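Local coordinates for poly-beta-hydroxybuterate polymerase (Cupriavidus necator, PDB 5T6O), which polymerises hydroxybutyrate units into polyhydroxybutyrate, probably by acyl transfer, and is represented here by its catalytic domain of the alpha/beta hydrolase fold, at residues Q110-V115 against P139-T144; R38-V43 against N114-A119; A96-I101 against S126-V131; L25-P30 against G69-L74. The protein carries 1 engineered substitution. All coordinates share one frame; numbering follows the deposited sequence. Where two conformers were deposited one is given.

Contact 1: Q110-V115 against P139-T144; sequences QDKINV and PAASVT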
# COMPACT_ATOMS: atom_id res chain seq x y z
N GLN A 110 -7.22 48.20 2.61
CA GLN A 110 -6.42 47.64 3.69
C GLN A 110 -4.99 47.41 3.25
O GLN A 110 -4.72 47.15 2.07
CB GLN A 110 -7.02 46.32 4.17
CG GLN A 110 -8.31 46.48 4.92
CD GLN A 110 -8.07 47.04 6.30
OE1 GLN A 110 -7.33 46.46 7.09
NE2 GLN A 110 -8.69 48.17 6.58
N ASP A 111 -4.07 47.46 4.22
CA ASP A 111 -2.67 47.16 3.92
C ASP A 111 -2.46 45.69 3.57
O ASP A 111 -1.60 45.35 2.75
CB ASP A 111 -1.80 47.57 5.10
CG ASP A 111 -0.32 47.39 4.83
OD1 ASP A 111 0.10 47.64 3.68
OD2 ASP A 111 0.41 46.98 5.76
N LYS A 112 -3.24 44.80 4.18
CA LYS A 112 -3.12 43.36 3.96
C LYS A 112 -4.51 42.73 3.86
O LYS A 112 -5.47 43.20 4.49
CB LYS A 112 -2.33 42.67 5.08
CG LYS A 112 -0.88 43.17 5.21
CD LYS A 112 -0.12 42.39 6.27
CE LYS A 112 1.27 42.97 6.51
NZ LYS A 112 2.12 42.90 5.30
N ILE A 113 -4.59 41.66 3.08
CA ILE A 113 -5.81 40.87 2.92
C ILE A 113 -5.51 39.43 3.30
O ILE A 113 -4.36 38.99 3.35
CB ILE A 113 -6.38 40.95 1.48
CG1 ILE A 113 -5.45 40.23 0.49
CG2 ILE A 113 -6.61 42.41 1.08
CD1 ILE A 113 -5.98 40.20 -0.95
N ASN A 114 -6.57 38.68 3.59
CA ASN A 114 -6.45 37.24 3.74
C ASN A 114 -6.65 36.59 2.38
O ASN A 114 -7.41 37.09 1.54
CB ASN A 114 -7.47 36.71 4.74
CG ASN A 114 -7.12 37.11 6.16
OD1 ASN A 114 -5.95 37.12 6.54
ND2 ASN A 114 -8.13 37.46 6.94
N VAL A 115 -5.93 35.49 2.13
CA VAL A 115 -6.11 34.79 0.87
C VAL A 115 -6.35 33.31 1.13
O VAL A 115 -5.93 32.74 2.14
CB VAL A 115 -4.92 34.98 -0.11
CG1 VAL A 115 -4.56 36.45 -0.26
CG2 VAL A 115 -3.73 34.15 0.32
N PRO A 139 1.49 41.42 0.63
CA PRO A 139 0.10 41.90 0.69
C PRO A 139 -0.84 41.01 1.49
O PRO A 139 -2.01 41.38 1.64
CB PRO A 139 -0.32 41.93 -0.79
CG PRO A 139 0.46 40.78 -1.39
CD PRO A 139 1.80 40.81 -0.67
N ALA A 140 -0.39 39.86 1.98
CA ALA A 140 -1.26 38.89 2.65
C ALA A 140 -1.02 38.90 4.15
O ALA A 140 0.13 38.86 4.60
CB ALA A 140 -1.06 37.48 2.10
N ALA A 141 -2.12 38.94 4.92
CA ALA A 141 -2.06 38.77 6.36
C ALA A 141 -1.95 37.30 6.74
O ALA A 141 -1.29 36.96 7.73
CB ALA A 141 -3.30 39.39 7.01
N SER A 142 -2.59 36.43 5.97
CA SER A 142 -2.63 35.01 6.24
C SER A 142 -3.02 34.31 4.95
O SER A 142 -3.53 34.93 4.02
CB SER A 142 -3.61 34.68 7.36
OG SER A 142 -4.95 34.67 6.88
N VAL A 143 -2.77 33.00 4.91
CA VAL A 143 -3.03 32.16 3.75
C VAL A 143 -3.75 30.91 4.22
O VAL A 143 -3.35 30.31 5.22
CB VAL A 143 -1.73 31.77 3.02
CG1 VAL A 143 -2.02 30.78 1.89
CG2 VAL A 143 -1.02 33.01 2.49
N THR A 144 -4.81 30.53 3.51
CA THR A 144 -5.50 29.27 3.74
C THR A 144 -5.31 28.40 2.50
O THR A 144 -5.72 28.77 1.40
CB THR A 144 -6.99 29.50 4.02
OG1 THR A 144 -7.13 30.29 5.21
CG2 THR A 144 -7.73 28.18 4.21
O HOH W 1 -6.41 33.01 5.00
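The carbonyl oxygen Val115 O takes two hydrogen bonds: one from Thr144 N at 2.8 Å, and one from a water that also donates to Ser142 OG and pairs with Thr144 OG1. Ser142 OG is itself doubly engaged, since besides accepting from that water it donates to Asn114 OD1 at 2.7 Å. The hydroxyl sits well above the amide plane of Asn114, about 62° out of it. It gets there because OG stands between the backbone N and the carbonyl carbon of Ser142 (chi1 79°).

The strands 113-115 and 142-144 run parallel. Ile113 N donates to Pro139 O at 3.0 Å, and Ala141 N returns to Ile113 O at 2.7 Å. Past the corner at Ala141 the ladder resumes with Val115 N to Ser142 O at 3.1 Å. Trp351 of helix 348-358 supplies a further bond to Thr144 OG1.

The side chains of Asn114 and Ser142 lie on one side of the sheet, and Ile113, Val115, Ala140 and Val143 on the other, where Val115 CG2 meets Val143 CG2 at 3.7 Å. Inside the buried sheet, then, Asn114 OD1 and Ser142 OG pair with each other, and water takes up a further site on the hydroxyl.

Contact 2: R38-V43 against N114-A119; sequences RPLLMV and NVLGFA. Engineered in segment 114-119: Ala119 (natural residue Cys).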
# COMPACT_ATOMS: atom_id res chain seq x y z
N ARG A 38 -10.30 43.13 7.27
CA ARG A 38 -9.56 42.51 6.18
C ARG A 38 -10.45 41.52 5.43
O ARG A 38 -11.04 40.62 6.05
CB ARG A 38 -8.33 41.78 6.70
CG ARG A 38 -7.34 42.69 7.44
CD ARG A 38 -6.03 41.97 7.64
NE ARG A 38 -5.02 42.83 8.24
CZ ARG A 38 -4.58 42.71 9.48
NH1 ARG A 38 -5.06 41.75 10.26
NH2 ARG A 38 -3.67 43.55 9.95
N PRO A 39 -10.55 41.66 4.11
CA PRO A 39 -11.37 40.73 3.32
C PRO A 39 -10.60 39.45 3.04
O PRO A 39 -9.40 39.34 3.29
CB PRO A 39 -11.62 41.52 2.03
CG PRO A 39 -10.35 42.30 1.86
CD PRO A 39 -9.92 42.70 3.27
N LEU A 40 -11.32 38.47 2.48
CA LEU A 40 -10.73 37.20 2.05
C LEU A 40 -10.83 37.09 0.54
O LEU A 40 -11.93 37.17 -0.02
CB LEU A 40 -11.43 36.01 2.71
CG LEU A 40 -10.98 34.64 2.22
CD1 LEU A 40 -9.55 34.36 2.70
CD2 LEU A 40 -11.94 33.55 2.71
N LEU A 41 -9.69 36.88 -0.12
CA LEU A 41 -9.65 36.63 -1.56
C LEU A 41 -9.49 35.13 -1.80
O LEU A 41 -8.49 34.54 -1.39
CB LEU A 41 -8.51 37.41 -2.24
CG LEU A 41 -8.21 36.98 -3.68
CD1 LEU A 41 -9.36 37.38 -4.63
CD2 LEU A 41 -6.88 37.57 -4.17
N MET A 42 -10.48 34.53 -2.45
CA MET A 42 -10.44 33.11 -2.79
C MET A 42 -9.89 32.91 -4.19
O MET A 42 -10.38 33.53 -5.15
CB MET A 42 -11.83 32.50 -2.68
CG MET A 42 -12.42 32.53 -1.29
SD MET A 42 -13.87 31.46 -1.30
CE MET A 42 -14.41 31.65 0.40
N VAL A 43 -8.90 32.03 -4.32
CA VAL A 43 -8.35 31.63 -5.61
C VAL A 43 -8.71 30.17 -5.86
O VAL A 43 -8.05 29.26 -5.32
CB VAL A 43 -6.83 31.85 -5.68
CG1 VAL A 43 -6.28 31.44 -7.08
CG2 VAL A 43 -6.49 33.33 -5.38
N ASN A 114 -6.57 38.68 3.59
CA ASN A 114 -6.45 37.24 3.74
C ASN A 114 -6.65 36.59 2.38
O ASN A 114 -7.41 37.09 1.54
CB ASN A 114 -7.47 36.71 4.74
CG ASN A 114 -7.12 37.11 6.16
OD1 ASN A 114 -5.95 37.12 6.54
ND2 ASN A 114 -8.13 37.46 6.94
N VAL A 115 -5.93 35.49 2.13
CA VAL A 115 -6.11 34.79 0.87
C VAL A 115 -6.35 33.31 1.13
O VAL A 115 -5.93 32.74 2.14
CB VAL A 115 -4.92 34.98 -0.11
CG1 VAL A 115 -4.56 36.45 -0.26
CG2 VAL A 115 -3.73 34.15 0.32
N LEU A 116 -7.05 32.68 0.19
CA LEU A 116 -7.37 31.27 0.23
C LEU A 116 -7.13 30.69 -1.16
O LEU A 116 -7.41 31.33 -2.17
CB LEU A 116 -8.83 31.02 0.67
CG LEU A 116 -9.44 29.61 0.57
CD1 LEU A 116 -10.61 29.49 1.56
CD2 LEU A 116 -9.93 29.27 -0.85
N GLY A 117 -6.58 29.48 -1.20
CA GLY A 117 -6.52 28.72 -2.43
C GLY A 117 -7.12 27.35 -2.21
O GLY A 117 -7.11 26.82 -1.10
N PHE A 118 -7.67 26.78 -3.29
CA PHE A 118 -8.22 25.42 -3.27
C PHE A 118 -7.60 24.65 -4.43
O PHE A 118 -7.67 25.10 -5.58
CB PHE A 118 -9.75 25.43 -3.39
CG PHE A 118 -10.35 24.05 -3.54
CD1 PHE A 118 -10.04 23.05 -2.63
CD2 PHE A 118 -11.23 23.76 -4.57
CE1 PHE A 118 -10.60 21.79 -2.74
CE2 PHE A 118 -11.78 22.49 -4.69
CZ PHE A 118 -11.47 21.50 -3.78
N ALA A 119 -6.99 23.50 -4.13
CA ALA A 119 -6.44 22.60 -5.17
C ALA A 119 -5.40 23.39 -5.96
O ALA A 119 -4.55 24.07 -5.35
CB ALA A 119 -7.57 22.02 -5.99
O HOH W 2 -10.83 37.74 5.99
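Five backbone hydrogen bonds, the first at Pro39 O and the last at Phe118 N, join strand 40-43 to strand 114-118 in a regular parallel ladder. Asn114 N donates to Pro39 O at 2.9 Å, nearly along the C=O axis, and Leu41 N answers to Asn114 O at 2.8 Å. Leu116 N then reaches Leu41 O, Val43 N reaches Leu116 O at 2.7 Å, and Phe118 N closes the run on Val43 O with a longer bond of 3.2 Å. Four CA-H...O contacts, among them Gly117 CA to Val43 O, run between these rungs.

Water adds one polar link. It donates to Arg38 O and accepts from Asn114 ND2, so the amide nitrogen is used here while the oxygen of the same amide belongs to Ser142.

The apolar contacts lie on the side of Leu40, Met42, Asn114 and Leu116. Leu40 CD1, turned by chi2 of 70°, lies 3.7 Å from Asn114 CB and 4.0 Å from Leu116 CB. Further along, Met42 CG meets Leu116 CD2 at 4.1 Å.

The chain leaves strand 113-118 at the engineered Ala119, Cys in nature, the N-cap of helix 120-134 and probably the nucleophile elbow of the fold. Strands 72-77 and 140-146 flank the pair within the sheet, Trp351 of helix 348-358 packs on Leu40 and Leu116, and Leu41 points to the opposite face, against helix 89-108.

Contact 3: A96-I101 against S126-V131; sequences AAIRAI and STALAV. With SO4 (sulfate ion), chain C.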
# COMPACT_ATOMS: atom_id res chain seq x y z
N ALA A 96 -3.42 37.18 -13.35
CA ALA A 96 -4.61 36.75 -12.64
C ALA A 96 -4.37 36.69 -11.14
O ALA A 96 -5.04 37.39 -10.39
CB ALA A 96 -5.09 35.40 -13.17
N ALA A 97 -3.41 35.88 -10.68
CA ALA A 97 -3.22 35.74 -9.23
C ALA A 97 -2.71 37.03 -8.61
O ALA A 97 -3.31 37.57 -7.66
CB ALA A 97 -2.27 34.58 -8.92
N ILE A 98 -1.58 37.54 -9.10
CA ILE A 98 -1.03 38.78 -8.55
C ILE A 98 -1.98 39.94 -8.82
O ILE A 98 -2.23 40.77 -7.94
CB ILE A 98 0.39 39.03 -9.10
CG1 ILE A 98 1.35 37.96 -8.57
CG2 ILE A 98 0.89 40.41 -8.72
CD1 ILE A 98 2.78 38.09 -9.09
N ARG A 99 -2.54 39.99 -10.03
CA ARG A 99 -3.51 41.05 -10.36
C ARG A 99 -4.71 41.02 -9.42
O ARG A 99 -5.17 42.07 -8.96
CB ARG A 99 -3.95 40.90 -11.82
CG ARG A 99 -4.81 42.05 -12.37
CD ARG A 99 -4.05 43.37 -12.40
NE ARG A 99 -4.67 44.31 -13.32
CZ ARG A 99 -5.06 45.55 -13.01
NH1 ARG A 99 -5.62 46.31 -13.93
NH2 ARG A 99 -4.86 46.03 -11.79
N ALA A 100 -5.24 39.83 -9.12
CA ALA A 100 -6.41 39.74 -8.24
C ALA A 100 -6.08 40.21 -6.83
O ALA A 100 -6.90 40.87 -6.18
CB ALA A 100 -6.95 38.31 -8.20
N ILE A 101 -4.89 39.85 -6.34
CA ILE A 101 -4.46 40.36 -5.04
C ILE A 101 -4.43 41.88 -5.04
O ILE A 101 -4.90 42.53 -4.10
CB ILE A 101 -3.09 39.76 -4.67
CG1 ILE A 101 -3.23 38.26 -4.40
CG2 ILE A 101 -2.50 40.44 -3.43
CD1 ILE A 101 -1.90 37.54 -4.32
N SER A 126 0.01 30.31 -3.88
CA SER A 126 1.27 30.22 -3.14
C SER A 126 2.44 30.69 -3.99
O SER A 126 3.34 31.40 -3.50
CB SER A 126 1.51 28.79 -2.65
OG SER A 126 0.47 28.40 -1.76
N THR A 127 2.46 30.31 -5.28
CA THR A 127 3.51 30.78 -6.17
C THR A 127 3.47 32.29 -6.29
O THR A 127 4.51 32.96 -6.23
CB THR A 127 3.36 30.10 -7.54
OG1 THR A 127 3.45 28.68 -7.37
CG2 THR A 127 4.45 30.59 -8.51
N ALA A 128 2.27 32.86 -6.43
CA ALA A 128 2.12 34.31 -6.58
C ALA A 128 2.66 35.05 -5.36
O ALA A 128 3.35 36.07 -5.50
CB ALA A 128 0.66 34.67 -6.82
N LEU A 129 2.33 34.57 -4.16
CA LEU A 129 2.83 35.25 -2.96
C LEU A 129 4.33 35.09 -2.82
O LEU A 129 5.01 36.02 -2.36
CB LEU A 129 2.08 34.73 -1.73
CG LEU A 129 0.64 35.22 -1.63
CD1 LEU A 129 -0.09 34.49 -0.53
CD2 LEU A 129 0.60 36.73 -1.38
N ALA A 130 4.88 33.95 -3.23
CA ALA A 130 6.34 33.79 -3.22
C ALA A 130 7.00 34.74 -4.23
O ALA A 130 8.06 35.30 -3.94
CB ALA A 130 6.71 32.34 -3.51
N VAL A 131 6.39 34.91 -5.40
CA VAL A 131 6.89 35.90 -6.36
C VAL A 131 6.85 37.29 -5.76
O VAL A 131 7.82 38.05 -5.83
CB VAL A 131 6.10 35.82 -7.68
CG1 VAL A 131 6.37 37.07 -8.57
CG2 VAL A 131 6.45 34.54 -8.44
S SO4 C . -5.10 44.34 -16.92
O1 SO4 C . -3.96 45.25 -17.03
O2 SO4 C . -4.78 43.27 -15.97
O3 SO4 C . -5.41 43.78 -18.22
O4 SO4 C . -6.25 45.10 -16.45
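Two helices lying on the same face of the central alpha/beta hydrolase sheet meet here, with Ala97 and Ile98 of helix 89-108 set against Ala128 of helix 120-134. Their short axes pass 9.1 Å apart at a crossing angle of -70°, and no hydrogen bond links them. Small side chains make the close approach possible: Ala97 CB touches Ala128 CB at 3.6 Å, and Ile98 CG1 lies 3.8 Å from the same methyl, so that Ala128 CB rests against both neighbours.

To one side of this point, Ile98 CD1 reaches Val131 CG1 at 3.8 Å, the two side chains crossing at about a right angle. The extended Ile98 chain (chi2 179°) carries CD1 out to that methyl. Elsewhere along the interface Ile101 CD1 meets Leu129 CD2 at 3.9 Å, the two side chains crossing at a slant. Every residue taking part is buried, and the interface is wholly apolar.

Arg99 turns away from this interface and grips a sulfate ion, probably from the crystallisation liquor. Arg99 NE donates to sulfate O2 at 2.8 Å and Arg99 NH1 to sulfate O4 at 2.9 Å, a two-pronged hold at the guanidinium edge with the sulfur in its plane. Asn20 also binds the ion, and Glu102 forms a salt bridge with NH2 of the arginine.

Both helices pack on the sheet side: Leu129 packs on Ala140 and Val143 of strand 140-146, Ile101 packs on Pro139 just before it, and Leu132 of helix 120-134 extends the interface with Ile98 and Ile101.

Contact 4: L25-P30 against G69-L74; sequences LLQYKP and GHTVFL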
# COMPACT_ATOMS: atom_id res chain seq x y z
N LEU A 25 -13.07 39.29 -11.26
CA LEU A 25 -13.05 39.35 -9.80
C LEU A 25 -14.48 39.53 -9.31
O LEU A 25 -15.14 40.52 -9.65
CB LEU A 25 -12.18 40.49 -9.29
CG LEU A 25 -11.96 40.43 -7.77
CD1 LEU A 25 -11.13 39.21 -7.39
CD2 LEU A 25 -11.29 41.71 -7.28
N LEU A 26 -14.98 38.56 -8.54
CA LEU A 26 -16.28 38.71 -7.90
C LEU A 26 -16.12 39.28 -6.50
O LEU A 26 -15.14 38.99 -5.80
CB LEU A 26 -17.02 37.37 -7.80
CG LEU A 26 -17.12 36.51 -9.06
CD1 LEU A 26 -18.07 35.32 -8.83
CD2 LEU A 26 -17.57 37.32 -10.24
N GLN A 27 -17.09 40.09 -6.08
CA GLN A 27 -17.21 40.55 -4.70
C GLN A 27 -18.63 40.26 -4.25
O GLN A 27 -19.58 40.62 -4.96
CB GLN A 27 -16.92 42.06 -4.55
CG GLN A 27 -17.06 42.55 -3.10
CD GLN A 27 -16.79 44.04 -2.94
OE1 GLN A 27 -17.00 44.61 -1.86
NE2 GLN A 27 -16.36 44.68 -4.01
N TYR A 28 -18.79 39.60 -3.12
CA TYR A 28 -20.12 39.19 -2.69
C TYR A 28 -20.79 40.24 -1.82
O TYR A 28 -20.13 40.99 -1.08
CB TYR A 28 -20.05 37.84 -1.97
CG TYR A 28 -19.68 36.77 -2.97
CD1 TYR A 28 -20.66 36.20 -3.79
CD2 TYR A 28 -18.36 36.36 -3.13
CE1 TYR A 28 -20.33 35.22 -4.73
CE2 TYR A 28 -18.02 35.40 -4.09
CZ TYR A 28 -19.01 34.83 -4.87
OH TYR A 28 -18.68 33.87 -5.79
N LYS A 29 -22.12 40.32 -1.93
CA LYS A 29 -22.91 41.25 -1.13
C LYS A 29 -22.83 40.86 0.35
O LYS A 29 -22.95 39.68 0.69
CB LYS A 29 -24.37 41.24 -1.58
CG LYS A 29 -25.26 42.28 -0.90
CD LYS A 29 -26.71 42.15 -1.36
CE LYS A 29 -27.67 42.94 -0.46
N PRO A 30 -22.65 41.84 1.24
CA PRO A 30 -22.66 41.52 2.68
C PRO A 30 -23.98 40.91 3.09
O PRO A 30 -25.04 41.27 2.58
CB PRO A 30 -22.45 42.89 3.34
CG PRO A 30 -21.92 43.77 2.29
CD PRO A 30 -22.43 43.27 0.99
N GLY A 69 -19.18 37.06 8.52
CA GLY A 69 -18.74 38.43 8.62
C GLY A 69 -17.44 38.77 7.94
O GLY A 69 -16.72 39.65 8.42
N HIS A 70 -17.10 38.10 6.84
CA HIS A 70 -15.96 38.50 6.02
C HIS A 70 -16.44 39.01 4.67
O HIS A 70 -17.38 38.46 4.08
CB HIS A 70 -14.99 37.34 5.81
CG HIS A 70 -14.44 36.77 7.09
ND1 HIS A 70 -13.18 37.07 7.56
CD2 HIS A 70 -15.00 35.94 8.00
CE1 HIS A 70 -12.98 36.43 8.70
NE2 HIS A 70 -14.07 35.74 8.99
N THR A 71 -15.78 40.06 4.19
CA THR A 71 -15.89 40.45 2.79
C THR A 71 -15.14 39.43 1.95
O THR A 71 -13.96 39.18 2.20
CB THR A 71 -15.30 41.84 2.60
OG1 THR A 71 -15.93 42.76 3.49
CG2 THR A 71 -15.45 42.31 1.13
N VAL A 72 -15.81 38.84 0.97
CA VAL A 72 -15.22 37.79 0.15
C VAL A 72 -15.08 38.29 -1.29
O VAL A 72 -16.06 38.76 -1.88
CB VAL A 72 -16.05 36.49 0.19
CG1 VAL A 72 -15.47 35.45 -0.77
CG2 VAL A 72 -16.08 35.92 1.62
N PHE A 73 -13.87 38.19 -1.83
CA PHE A 73 -13.59 38.35 -3.25
C PHE A 73 -13.20 37.00 -3.82
O PHE A 73 -12.71 36.13 -3.08
CB PHE A 73 -12.44 39.33 -3.49
CG PHE A 73 -12.73 40.75 -3.06
CD1 PHE A 73 -13.26 41.67 -3.96
CD2 PHE A 73 -12.39 41.18 -1.79
CE1 PHE A 73 -13.48 42.99 -3.59
CE2 PHE A 73 -12.62 42.51 -1.40
CZ PHE A 73 -13.17 43.41 -2.31
N LEU A 74 -13.42 36.80 -5.11
CA LEU A 74 -13.15 35.48 -5.68
C LEU A 74 -12.73 35.60 -7.13
O LEU A 74 -13.29 36.39 -7.90
CB LEU A 74 -14.38 34.55 -5.55
CG LEU A 74 -14.31 33.14 -6.16
CD1 LEU A 74 -15.14 32.17 -5.31
CD2 LEU A 74 -14.82 33.14 -7.62
O HOH W 3 -18.62 39.60 0.88
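Leu26 and Leu74 form a hydrogen-bonded pair across the antiparallel strands 25-28 and 72-74: Leu26 N donates to Leu74 O at 2.8 Å and Leu74 N returns to Leu26 O at 2.9 Å. A third backbone bond follows, from Tyr28 N to Val72 O at 3.1 Å. Beyond that bond a water stands between the strands, accepting from Val72 N and donating to Tyr28 O, where the ladder gives way to loop.

Aromatic contacts lie on both faces. Gln27 and Phe73 make the non-hydrogen-bonded pair, their side chains running side by side; the extended Gln27 chain, with CG anti to the backbone N (chi1 180°), brings Gln27 CG within 3.6 Å of Phe73 CE1. Leu25 CD2 comes to Phe73 CD1 on the same ring. The Tyr28 ring turns its edge to Val72 O and to Leu74 CB, which lies 4.0 Å from Tyr28 CE2, and Tyr28 CD2 also packs 3.8 Å from Val72 CG1.

Leu26 and Leu74 add an aliphatic contact, lying side by side and pointing the same way, with Leu26 CD1 4.1 Å from Leu74 CD2.

Strand 14-19 continues the sheet beyond 23-28, and strand 40-43 lies beyond 72-77. Helix 89-108 packs on Leu25, Gln27 and Phe73, whereas Tyr28 and Val72 meet helix 61-67.

In the fold
Contacts 1, 2 and 4 are pairs of neighbouring strands in one mixed sheet, in the order 140-146, 113-118, 40-43, 72-77 and 23-28. Contacts 1 and 2, with centres about 8 Å apart, share strand 113-118. Backbone bonds from Leu40 and Met42 to strand 72-77 and the residue before it tie contact 2 to contact 4, about 10 Å away. Contact 3 lies about 11 Å from contacts 1 and 2, over the face where Leu41, Val115 and Val143 meet Ile101 and Leu129. Along the chain, contact 2 interleaves with contact 4, which closes before contacts 1 and 3 open; those two alternate. Strand 113-118, helix 120-134 and strand 140-146 form a beta-alpha-beta unit of this catalytic domain.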